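Local coordinates for putative exported protein (Bordetella parapertussis, PDB 3OCJ) that is of unknown function but has a methyltransferase-like Rossmann domain, probably dependent on S-adenosylmethionine, and holds a palmitic acid molecule in the crystal, at residues L74-G80 with R89-E93; F108-L112 with L223-F227; N197-D203 with R264-R269. One frame throughout, in Å; residues are numbered along the deposited sequence. Where two conformers were deposited one is given.

Interaction 1 of 3, residues L74-G80 with R89-E93. With PLM (palmitic acid), chain D.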
loop_
_atom_site.group_PDB
_atom_site.type_symbol
_atom_site.label_atom_id
_atom_site.label_comp_id
_atom_site.label_asym_id
_atom_site.label_seq_id
_atom_site.Cartn_x
_atom_site.Cartn_y
_atom_site.Cartn_z
ATOM N N LEU A 74 3.635 -2.504 -9.098
ATOM C CA LEU A 74 2.286 -2.038 -9.342
ATOM C C LEU A 74 2.205 -0.513 -9.299
ATOM O O LEU A 74 1.669 0.121 -10.216
ATOM C CB LEU A 74 1.321 -2.655 -8.329
ATOM C CG LEU A 74 -0.166 -2.373 -8.546
ATOM C CD1 LEU A 74 -0.639 -2.913 -9.882
ATOM C CD2 LEU A 74 -0.967 -2.967 -7.405
ATOM N N VAL A 75 2.756 0.077 -8.244
ATOM C CA VAL A 75 2.617 1.511 -8.045
ATOM C C VAL A 75 3.366 2.349 -9.084
ATOM O O VAL A 75 2.876 3.389 -9.510
ATOM C CB VAL A 75 3.023 1.934 -6.617
ATOM C CG1 VAL A 75 3.001 3.437 -6.502
ATOM C CG2 VAL A 75 2.079 1.322 -5.595
ATOM N N THR A 76 4.539 1.888 -9.506
ATOM C CA THR A 76 5.351 2.644 -10.451
ATOM C C THR A 76 5.066 2.312 -11.922
ATOM O O THR A 76 5.647 2.914 -12.827
ATOM C CB THR A 76 6.858 2.484 -10.178
ATOM O OG1 THR A 76 7.260 1.135 -10.437
ATOM C CG2 THR A 76 7.174 2.828 -8.729
ATOM N N HIS A 77 4.175 1.354 -12.148
ATOM C CA HIS A 77 3.765 1.017 -13.510
ATOM C C HIS A 77 3.319 2.258 -14.286
ATOM O O HIS A 77 2.450 3.009 -13.846
ATOM C CB HIS A 77 2.646 -0.030 -13.503
ATOM C CG HIS A 77 2.069 -0.306 -14.859
ATOM N ND1 HIS A 77 2.710 -1.084 -15.797
ATOM C CD2 HIS A 77 0.911 0.100 -15.431
ATOM C CE1 HIS A 77 1.975 -1.139 -16.895
ATOM N NE2 HIS A 77 0.874 -0.440 -16.695
ATOM N N GLN A 78 3.915 2.466 -15.453
ATOM C CA GLN A 78 3.489 3.538 -16.341
ATOM C C GLN A 78 2.440 2.992 -17.304
ATOM O O GLN A 78 2.695 2.034 -18.023
ATOM C CB GLN A 78 4.691 4.094 -17.103
ATOM C CG GLN A 78 5.789 4.636 -16.195
ATOM C CD GLN A 78 6.876 5.374 -16.956
ATOM O OE1 GLN A 78 6.674 5.800 -18.093
ATOM N NE2 GLN A 78 8.036 5.530 -16.327
ATOM N N PRO A 79 1.239 3.583 -17.303
ATOM C CA PRO A 79 0.174 3.066 -18.171
ATOM C C PRO A 79 0.596 2.943 -19.638
ATOM O O PRO A 79 1.176 3.865 -20.218
ATOM C CB PRO A 79 -0.940 4.099 -18.002
ATOM C CG PRO A 79 -0.724 4.633 -16.615
ATOM C CD PRO A 79 0.769 4.690 -16.451
ATOM N N GLY A 80 0.319 1.782 -20.221
ATOM C CA GLY A 80 0.683 1.494 -21.596
ATOM C C GLY A 80 2.012 0.780 -21.751
ATOM O O GLY A 80 2.302 0.220 -22.808
ATOM N N ARG A 89 -3.465 -6.235 -17.978
ATOM C CA ARG A 89 -3.292 -4.787 -18.133
ATOM C C ARG A 89 -4.516 -4.003 -17.623
ATOM O O ARG A 89 -4.372 -2.939 -17.019
ATOM C CB ARG A 89 -2.937 -4.409 -19.576
ATOM C CG ARG A 89 -2.620 -2.910 -19.734
ATOM C CD ARG A 89 -2.182 -2.559 -21.167
ATOM N NE ARG A 89 -0.930 -3.202 -21.564
ATOM C CZ ARG A 89 0.279 -2.757 -21.234
ATOM N NH1 ARG A 89 0.394 -1.677 -20.463
ATOM N NH2 ARG A 89 1.368 -3.401 -21.638
ATOM N N VAL A 90 -5.715 -4.538 -17.838
ATOM C CA VAL A 90 -6.919 -3.928 -17.278
ATOM C C VAL A 90 -6.832 -3.878 -15.755
ATOM O O VAL A 90 -7.156 -2.861 -15.129
ATOM C CB VAL A 90 -8.194 -4.671 -17.705
ATOM C CG1 VAL A 90 -9.409 -4.082 -16.994
ATOM C CG2 VAL A 90 -8.372 -4.581 -19.215
ATOM N N PHE A 91 -6.378 -4.967 -15.145
ATOM C CA PHE A 91 -6.197 -4.989 -13.693
ATOM C C PHE A 91 -5.185 -3.936 -13.226
ATOM O O PHE A 91 -5.405 -3.242 -12.226
ATOM C CB PHE A 91 -5.757 -6.376 -13.215
ATOM C CG PHE A 91 -6.748 -7.478 -13.512
ATOM C CD1 PHE A 91 -8.105 -7.210 -13.595
ATOM C CD2 PHE A 91 -6.316 -8.790 -13.667
ATOM C CE1 PHE A 91 -9.014 -8.227 -13.852
ATOM C CE2 PHE A 91 -7.216 -9.812 -13.927
ATOM C CZ PHE A 91 -8.567 -9.529 -14.018
ATOM N N TYR A 92 -4.074 -3.813 -13.947
ATOM C CA TYR A 92 -3.032 -2.841 -13.615
ATOM C C TYR A 92 -3.456 -1.390 -13.842
ATOM O O TYR A 92 -2.905 -0.485 -13.225
ATOM C CB TYR A 92 -1.788 -3.062 -14.479
ATOM C CG TYR A 92 -0.710 -3.981 -13.937
ATOM C CD1 TYR A 92 -0.876 -5.359 -13.927
ATOM C CD2 TYR A 92 0.513 -3.465 -13.514
ATOM C CE1 TYR A 92 0.132 -6.194 -13.467
ATOM C CE2 TYR A 92 1.518 -4.291 -13.052
ATOM C CZ TYR A 92 1.322 -5.653 -13.034
ATOM O OH TYR A 92 2.332 -6.485 -12.581
ATOM N N GLU A 93 -4.393 -1.157 -14.764
ATOM C CA GLU A 93 -4.642 0.207 -15.238
ATOM C C GLU A 93 -6.036 0.758 -15.004
ATOM O O GLU A 93 -6.242 1.975 -15.112
ATOM C CB GLU A 93 -4.276 0.329 -16.725
ATOM C CG GLU A 93 -2.790 0.168 -16.966
ATOM C CD GLU A 93 -2.396 0.246 -18.424
ATOM O OE1 GLU A 93 -3.263 0.541 -19.287
ATOM O OE2 GLU A 93 -1.191 0.042 -18.692
HETATM C C1 PLM D . -0.989 -2.500 -0.072
HETATM O O1 PLM D . -0.434 -1.409 -0.315
HETATM O O2 PLM D . -0.317 -3.395 0.484
HETATM C C2 PLM D . -2.439 -2.772 -0.436
HETATM C C3 PLM D . -3.055 -1.699 -1.336
HETATM C C4 PLM D . -4.395 -2.226 -1.849
HETATM C C5 PLM D . -5.230 -1.177 -2.571
HETATM C C6 PLM D . -4.587 -0.721 -3.877
HETATM C C7 PLM D . -3.946 -1.860 -4.660
HETATM C C8 PLM D . -4.949 -2.875 -5.195
HETATM C C9 PLM D . -4.173 -3.923 -5.987
HETATM C CA PLM D . -5.049 -4.722 -6.940
HETATM C CB PLM D . -4.186 -5.289 -8.062
HETATM C CC PLM D . -4.866 -6.439 -8.785
HETATM C CD PLM D . -3.950 -7.001 -9.863
HETATM C CE PLM D . -4.572 -8.259 -10.461
HETATM C CF PLM D . -3.537 -9.111 -11.178
HETATM C CG PLM D . -2.878 -8.376 -12.335
#

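Interaction 2 of 3, residues F108-L112 with L223-F227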
loop_
_atom_site.group_PDB
_atom_site.type_symbol
_atom_site.label_atom_id
_atom_site.label_comp_id
_atom_site.label_asym_id
_atom_site.label_seq_id
_atom_site.Cartn_x
_atom_site.Cartn_y
_atom_site.Cartn_z
ATOM N N PHE A 108 2.191 11.280 -1.712
ATOM C CA PHE A 108 3.328 11.001 -0.838
ATOM C C PHE A 108 4.569 11.736 -1.338
ATOM O O PHE A 108 5.292 12.345 -0.562
ATOM C CB PHE A 108 3.627 9.493 -0.787
ATOM C CG PHE A 108 2.886 8.740 0.294
ATOM C CD1 PHE A 108 1.510 8.868 0.455
ATOM C CD2 PHE A 108 3.564 7.865 1.124
ATOM C CE1 PHE A 108 0.828 8.163 1.437
ATOM C CE2 PHE A 108 2.896 7.163 2.115
ATOM C CZ PHE A 108 1.512 7.299 2.264
ATOM N N ARG A 109 4.831 11.650 -2.642
ATOM C CA ARG A 109 6.015 12.290 -3.185
ATOM C C ARG A 109 5.937 13.797 -2.976
ATOM O O ARG A 109 6.917 14.422 -2.562
ATOM C CB ARG A 109 6.189 11.936 -4.662
ATOM C CG ARG A 109 6.765 10.543 -4.882
ATOM C CD ARG A 109 6.954 10.254 -6.364
ATOM N NE ARG A 109 7.834 11.239 -6.985
ATOM C CZ ARG A 109 8.000 11.371 -8.297
ATOM N NH1 ARG A 109 7.344 10.578 -9.133
ATOM N NH2 ARG A 109 8.825 12.296 -8.771
ATOM N N ARG A 110 4.784 14.400 -3.266
ATOM C CA ARG A 110 4.663 15.846 -3.081
ATOM C C ARG A 110 4.838 16.244 -1.618
ATOM O O ARG A 110 5.491 17.259 -1.309
ATOM C CB ARG A 110 3.321 16.380 -3.610
ATOM C CG ARG A 110 3.192 16.401 -5.123
ATOM C CD ARG A 110 1.987 17.246 -5.575
ATOM N NE ARG A 110 0.769 16.836 -4.887
ATOM C CZ ARG A 110 0.096 17.575 -4.007
ATOM N NH1 ARG A 110 -0.978 17.062 -3.417
ATOM N NH2 ARG A 110 0.473 18.817 -3.715
ATOM N N ALA A 111 4.256 15.460 -0.715
ATOM C CA ALA A 111 4.321 15.786 0.707
ATOM C C ALA A 111 5.748 15.634 1.219
ATOM O O ALA A 111 6.256 16.505 1.921
ATOM C CB ALA A 111 3.366 14.910 1.511
ATOM N N LEU A 112 6.398 14.528 0.872
ATOM C CA LEU A 112 7.757 14.322 1.346
ATOM C C LEU A 112 8.661 15.405 0.776
ATOM O O LEU A 112 9.480 15.975 1.496
ATOM C CB LEU A 112 8.257 12.914 1.006
ATOM C CG LEU A 112 7.486 11.807 1.727
ATOM C CD1 LEU A 112 7.728 10.464 1.053
ATOM C CD2 LEU A 112 7.837 11.753 3.223
ATOM N N LEU A 223 4.673 12.927 10.076
ATOM C CA LEU A 223 4.324 11.607 9.567
ATOM C C LEU A 223 3.546 11.762 8.271
ATOM O O LEU A 223 2.626 12.572 8.197
ATOM C CB LEU A 223 3.441 10.880 10.585
ATOM C CG LEU A 223 2.768 9.583 10.129
ATOM C CD1 LEU A 223 3.794 8.466 9.893
ATOM C CD2 LEU A 223 1.740 9.164 11.172
ATOM N N VAL A 224 3.903 10.979 7.259
ATOM C CA VAL A 224 3.123 10.887 6.034
ATOM C C VAL A 224 2.617 9.459 5.929
ATOM O O VAL A 224 3.401 8.520 5.787
ATOM C CB VAL A 224 3.964 11.234 4.796
ATOM C CG1 VAL A 224 3.150 11.062 3.509
ATOM C CG2 VAL A 224 4.517 12.658 4.906
ATOM N N THR A 225 1.310 9.267 6.034
ATOM C CA THR A 225 0.770 7.924 5.894
ATOM C C THR A 225 -0.519 7.953 5.070
ATOM O O THR A 225 -0.801 8.949 4.394
ATOM C CB THR A 225 0.637 7.204 7.268
ATOM O OG1 THR A 225 0.365 5.807 7.078
ATOM C CG2 THR A 225 -0.423 7.830 8.158
ATOM N N SER A 226 -1.270 6.862 5.097
ATOM C CA SER A 226 -2.390 6.687 4.188
ATOM C C SER A 226 -3.376 5.708 4.786
ATOM O O SER A 226 -3.071 5.008 5.748
ATOM C CB SER A 226 -1.910 6.116 2.867
ATOM O OG SER A 226 -1.324 4.838 3.105
ATOM N N PHE A 227 -4.569 5.647 4.219
ATOM C CA PHE A 227 -5.543 4.662 4.661
ATOM C C PHE A 227 -6.571 4.444 3.571
ATOM O O PHE A 227 -6.918 5.382 2.852
ATOM C CB PHE A 227 -6.225 5.116 5.969
ATOM C CG PHE A 227 -6.845 6.492 5.892
ATOM C CD1 PHE A 227 -8.212 6.641 5.785
ATOM C CD2 PHE A 227 -6.038 7.622 5.923
ATOM C CE1 PHE A 227 -8.776 7.907 5.730
ATOM C CE2 PHE A 227 -6.595 8.889 5.855
ATOM C CZ PHE A 227 -7.962 9.028 5.747
#

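Interaction 3 of 3, residues N197-D203 with R264-R269. With PLM (palmitic acid), chain D.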
loop_
_atom_site.group_PDB
_atom_site.type_symbol
_atom_site.label_atom_id
_atom_site.label_comp_id
_atom_site.label_asym_id
_atom_site.label_seq_id
_atom_site.Cartn_x
_atom_site.Cartn_y
_atom_site.Cartn_z
ATOM N N ASN A 197 -1.495 -0.336 8.224
ATOM C CA ASN A 197 -2.756 -0.139 8.921
ATOM C C ASN A 197 -3.938 -0.805 8.219
ATOM O O ASN A 197 -4.863 -1.285 8.869
ATOM C CB ASN A 197 -3.023 1.360 9.172
ATOM C CG ASN A 197 -2.857 2.214 7.911
ATOM O OD1 ASN A 197 -2.750 1.706 6.789
ATOM N ND2 ASN A 197 -2.868 3.522 8.096
ATOM N N ILE A 198 -3.912 -0.813 6.885
ATOM C CA ILE A 198 -5.019 -1.362 6.115
ATOM C C ILE A 198 -5.159 -2.886 6.259
ATOM O O ILE A 198 -6.182 -3.445 5.875
ATOM C CB ILE A 198 -4.916 -1.000 4.628
ATOM C CG1 ILE A 198 -3.610 -1.542 4.020
ATOM C CG2 ILE A 198 -5.042 0.517 4.468
ATOM C CD1 ILE A 198 -3.378 -1.121 2.569
ATOM N N TYR A 199 -4.142 -3.542 6.829
ATOM C CA TYR A 199 -4.218 -4.981 7.093
ATOM C C TYR A 199 -4.622 -5.315 8.516
ATOM O O TYR A 199 -4.754 -6.489 8.840
ATOM C CB TYR A 199 -2.879 -5.667 6.784
ATOM C CG TYR A 199 -2.499 -5.652 5.319
ATOM C CD1 TYR A 199 -2.851 -6.705 4.477
ATOM C CD2 TYR A 199 -1.786 -4.595 4.770
ATOM C CE1 TYR A 199 -2.508 -6.691 3.125
ATOM C CE2 TYR A 199 -1.430 -4.587 3.416
ATOM C CZ TYR A 199 -1.798 -5.641 2.606
ATOM O OH TYR A 199 -1.463 -5.635 1.262
ATOM N N GLU A 200 -4.798 -4.304 9.363
ATOM C CA GLU A 200 -5.051 -4.516 10.787
ATOM C C GLU A 200 -6.449 -4.023 11.147
ATOM O O GLU A 200 -6.665 -2.816 11.277
ATOM C CB GLU A 200 -3.991 -3.794 11.625
ATOM C CG GLU A 200 -4.215 -3.917 13.127
ATOM C CD GLU A 200 -4.471 -5.366 13.524
ATOM O OE1 GLU A 200 -3.510 -6.166 13.492
ATOM O OE2 GLU A 200 -5.631 -5.714 13.806
ATOM N N PRO A 201 -7.418 -4.934 11.282
ATOM C CA PRO A 201 -8.790 -4.487 11.564
ATOM C C PRO A 201 -8.994 -3.901 12.969
ATOM O O PRO A 201 -9.975 -3.177 13.193
ATOM C CB PRO A 201 -9.623 -5.753 11.367
ATOM C CG PRO A 201 -8.662 -6.876 11.645
ATOM C CD PRO A 201 -7.327 -6.399 11.116
ATOM N N ASP A 202 -8.089 -4.191 13.900
ATOM C CA ASP A 202 -8.248 -3.687 15.258
ATOM C C ASP A 202 -7.792 -2.232 15.370
ATOM O O ASP A 202 -6.606 -1.923 15.219
ATOM C CB ASP A 202 -7.499 -4.563 16.265
ATOM C CG ASP A 202 -7.778 -4.148 17.695
ATOM O OD1 ASP A 202 -8.742 -4.677 18.289
ATOM O OD2 ASP A 202 -7.055 -3.290 18.225
ATOM N N ASP A 203 -8.738 -1.349 15.665
ATOM C CA ASP A 203 -8.464 0.087 15.700
ATOM C C ASP A 203 -7.386 0.448 16.721
ATOM O O ASP A 203 -6.512 1.274 16.445
ATOM C CB ASP A 203 -9.744 0.871 16.019
ATOM C CG ASP A 203 -10.795 0.778 14.918
ATOM O OD1 ASP A 203 -10.471 0.383 13.776
ATOM O OD2 ASP A 203 -11.967 1.126 15.209
ATOM N N ARG A 264 -6.489 -9.188 1.966
ATOM C CA ARG A 264 -6.366 -8.965 3.401
ATOM C C ARG A 264 -6.340 -7.486 3.783
ATOM O O ARG A 264 -6.312 -7.172 4.975
ATOM C CB ARG A 264 -5.038 -9.545 3.904
ATOM C CG ARG A 264 -4.767 -10.994 3.616
ATOM C CD ARG A 264 -3.263 -11.256 3.775
ATOM N NE ARG A 264 -2.961 -12.670 3.641
ATOM C CZ ARG A 264 -3.069 -13.544 4.637
ATOM N NH1 ARG A 264 -3.460 -13.131 5.837
ATOM N NH2 ARG A 264 -2.794 -14.824 4.434
ATOM N N TRP A 265 -6.318 -6.586 2.794
ATOM C CA TRP A 265 -6.193 -5.146 3.055
ATOM C C TRP A 265 -7.528 -4.467 3.319
ATOM O O TRP A 265 -7.739 -3.322 2.901
ATOM C CB TRP A 265 -5.473 -4.454 1.892
ATOM C CG TRP A 265 -6.109 -4.615 0.523
ATOM C CD1 TRP A 265 -7.319 -4.127 0.118
ATOM C CD2 TRP A 265 -5.539 -5.274 -0.615
ATOM N NE1 TRP A 265 -7.543 -4.447 -1.212
ATOM C CE2 TRP A 265 -6.458 -5.140 -1.684
ATOM C CE3 TRP A 265 -4.327 -5.937 -0.845
ATOM C CZ2 TRP A 265 -6.216 -5.682 -2.952
ATOM C CZ3 TRP A 265 -4.087 -6.475 -2.111
ATOM C CH2 TRP A 265 -5.030 -6.337 -3.146
ATOM N N ASN A 266 -8.416 -5.154 4.024
ATOM C CA ASN A 266 -9.788 -4.681 4.168
ATOM C C ASN A 266 -10.135 -4.052 5.519
ATOM O O ASN A 266 -11.299 -4.072 5.936
ATOM C CB ASN A 266 -10.766 -5.812 3.839
ATOM C CG ASN A 266 -10.694 -6.953 4.831
ATOM O OD1 ASN A 266 -9.734 -7.085 5.598
ATOM N ND2 ASN A 266 -11.724 -7.799 4.822
ATOM N N ALA A 267 -9.129 -3.503 6.195
ATOM C CA ALA A 267 -9.386 -2.716 7.391
ATOM C C ALA A 267 -9.598 -1.284 6.930
ATOM O O ALA A 267 -8.649 -0.509 6.838
ATOM C CB ALA A 267 -8.231 -2.806 8.373
ATOM N N LEU A 268 -10.844 -0.953 6.634
ATOM C CA LEU A 268 -11.194 0.322 6.001
ATOM C C LEU A 268 -11.625 1.307 7.073
ATOM O O LEU A 268 -12.348 0.942 8.001
ATOM C CB LEU A 268 -12.310 0.107 4.969
ATOM C CG LEU A 268 -12.059 -1.035 3.968
ATOM C CD1 LEU A 268 -13.231 -1.200 2.995
ATOM C CD2 LEU A 268 -10.754 -0.811 3.206
ATOM N N ARG A 269 -11.186 2.561 6.943
ATOM C CA ARG A 269 -11.415 3.567 7.973
ATOM C C ARG A 269 -11.706 4.914 7.337
ATOM O O ARG A 269 -11.210 5.223 6.246
ATOM C CB ARG A 269 -10.187 3.688 8.883
ATOM C CG ARG A 269 -9.983 2.462 9.773
ATOM C CD ARG A 269 -8.866 2.645 10.819
ATOM N NE ARG A 269 -8.836 1.435 11.652
ATOM C CZ ARG A 269 -8.123 0.345 11.379
ATOM N NH1 ARG A 269 -7.270 0.324 10.357
ATOM N NH2 ARG A 269 -8.247 -0.713 12.177
HETATM C C1 PLM D . -0.989 -2.500 -0.072
HETATM O O1 PLM D . -0.434 -1.409 -0.315
HETATM O O2 PLM D . -0.317 -3.395 0.484
HETATM C C2 PLM D . -2.439 -2.772 -0.436
HETATM C C3 PLM D . -3.055 -1.699 -1.336
HETATM C C4 PLM D . -4.395 -2.226 -1.849
HETATM C C5 PLM D . -5.230 -1.177 -2.571
HETATM C C6 PLM D . -4.587 -0.721 -3.877
HETATM C C7 PLM D . -3.946 -1.860 -4.660
HETATM C C8 PLM D . -4.949 -2.875 -5.195
HETATM C C9 PLM D . -4.173 -3.923 -5.987
HETATM C CA PLM D . -5.049 -4.722 -6.940
HETATM C CB PLM D . -4.186 -5.289 -8.062
HETATM C CC PLM D . -4.866 -6.439 -8.785
HETATM C CD PLM D . -3.950 -7.001 -9.863
HETATM C CE PLM D . -4.572 -8.259 -10.461
HETATM C CF PLM D . -3.537 -9.111 -11.178
HETATM C CG PLM D . -2.878 -8.376 -12.335
HETATM O O HOH W 1 -5.579 -8.527 7.244
#

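Interaction 1 of 3, residues L74-G80 with R89-E93
His77 and Glu93 tie together two consecutive helices, 68-76 and 86-94, joined by a loop: the chain leaves the first, loops round and returns as the second, and a His-carboxylate hydrogen bond closes the turn. The polar grip converges on a single atom, Glu93 OE2. His77 NE2 donates to it at 2.9 Å, almost straight at 175° and within the imidazole plane, the oxygen receiving it on its anti lone pair, away from the other carboxylate oxygen. The backbone contributes a second donor, Gly80 N, 2.8 Å from Glu93 OE2 and well above the carboxylate plane. From within its own helix Arg89 adds a salt bridge, NH1 to Glu93 OE2 at 2.9 Å, arriving on the syn side but tilted from the plane. The Arg89 chain is bent at its third torsion (chi3 -64°), which turns the guanidinium so that NH1 meets OE2 nearly in its own plane, and NH1 also bonds Ser81 O in the loop. Three donors on one oxygen would be expected to keep Glu93 ionised.

Aromatic packing lies beneath this polar cluster. Tyr92 turns the edge of its ring to a face of His77 in a T-shaped pair, centroids 5.1 Å apart and planes at 63°, with Tyr92 CD2 lying over the rim of the imidazole. A face of the tyrosine ring takes Leu74 CD1 in a CH-pi contact, 4.2 Å from the ring centroid.

Apolar packing then runs on into the fatty-acid site. Leu74 divides its branches between two jobs: CD1 serves Tyr92, while CD2 meets palmitic acid C9 at 3.6 Å. Phe91 CB touches the tail farther along, 3.5 Å from palmitic acid CE.

Interaction 2 of 3, residues F108-L112 with L223-F227
The torsions of Phe108 and chi1 of Val224 bring the two side chains together. The phenylalanine has chi1 at -89°, bringing its ring down from the helix onto the strand, while in Val224 CG1 stands anti to the backbone N (chi1 177°), directly beneath that ring. The methyl sits over the centre of the aromatic face, 3.9 Å from the ring centroid, in a CH-pi contact with almost no offset. The other valine branch, CG2, is turned to the next helical turn. There it touches Leu112 CD2 at 3.8 Å and lies 4.2 Å from Ala111 CB, so one valine knob is flanked by a ring on one branch and two aliphatic side chains on the other.

This is a helix laid against a beta-sheet: helix 96-115 runs nearly antiparallel to strand 221-226, their local axes at 170° and 9.4 Å apart at closest approach. The strand belongs to the mixed seven-stranded sheet of a Rossmann-like methyltransferase domain, between strands 188-192 and 298-302. Both neighbours also help to hold the ring, through Thr192 and Thr298, and Arg104, one turn earlier in the helix, makes a cation-pi contact with it.

Farther along the strand, the ring's far end slides over the backbone. Phe108 CE1 approaches Thr225 O at 3.5 Å, an oblique contact with the peptide. Ser226 comes to the ring edge instead, with its CB 3.7 Å from Phe108 CZ and near the ring plane. The two hydroxyls of this strand end are engaged elsewhere: Thr225 OG1 bonds Ser193 O, and Ser226 OG bonds Asn194 ND2.

Interaction 3 of 3, residues N197-D203 with R264-R269
Ala267 CB is the small bump at the middle of this contact between two loops, and the curved 3-10 turn and loop of 197-203 supply its hollow. The methyl sits 3.3 Å from both Ile198 O and Glu200 O, with Pro201 CA beside it. Its own backbone pins it there: Ala267 N donates to Ile198 O at 3.0 Å.

To one side, Tyr199 and Trp265 lie alongside each other, pointing the same way. Trp265 CB fits over one face of the tyrosine ring, 4.1 Å from its centroid, and Ile198 CD1 packs against the same methylene. Beyond it the indole becomes a floor for the lipid, with palmitic acid C4 above the centre of its face, 3.5 Å from Trp265 CD2. Tyr199 OH reaches palmitic acid O2 at 2.6 Å and gives it a hydrogen bond, while also accepting one from Leu66 N. A water donates to both Tyr199 O and Arg264 O, bridging the two backbones.

On the other side the long Arg269 chain, extended from CG to NE, slides into the bend ahead of helix 203-216. Its NE and NH2 both grip Asp203 OD1, side-on, with carboxylate and guanidinium planes 72° apart. NH2 also donates to Glu200 O at 2.8 Å, in the carbonyl plane, and NH1 to Asn197 O from above that carbonyl's plane.

Probably charged, Arg269 ties the carbonyls of Asn197 and Glu200 to Asp203; at the other end Tyr199 and Trp265 contact the fatty acid's headgroup and chain, consistent with a lipid-accepting pocket of unknown biological role.

Interaction 2 is the buried one, an apolar helix-on-sheet contact in the Rossmann-like domain; interactions 1 and 3 are partly exposed and lean on charge, with a carboxylate gathering donors in the first and an arginine gathering acceptors in the third. Both of these touch the palmitic acid, interaction 1 along its tail and interaction 3 at its head, on opposite sides of the chain's centre. Helices 86-94 and 96-115 follow each other, carrying the chain from interaction 1 to interaction 2 although the two do not touch. Interactions 2 and 3 do meet: Asn197 ND2 bonds Ser226 O at 2.8 Å, joining the loop at the headgroup to the strand end.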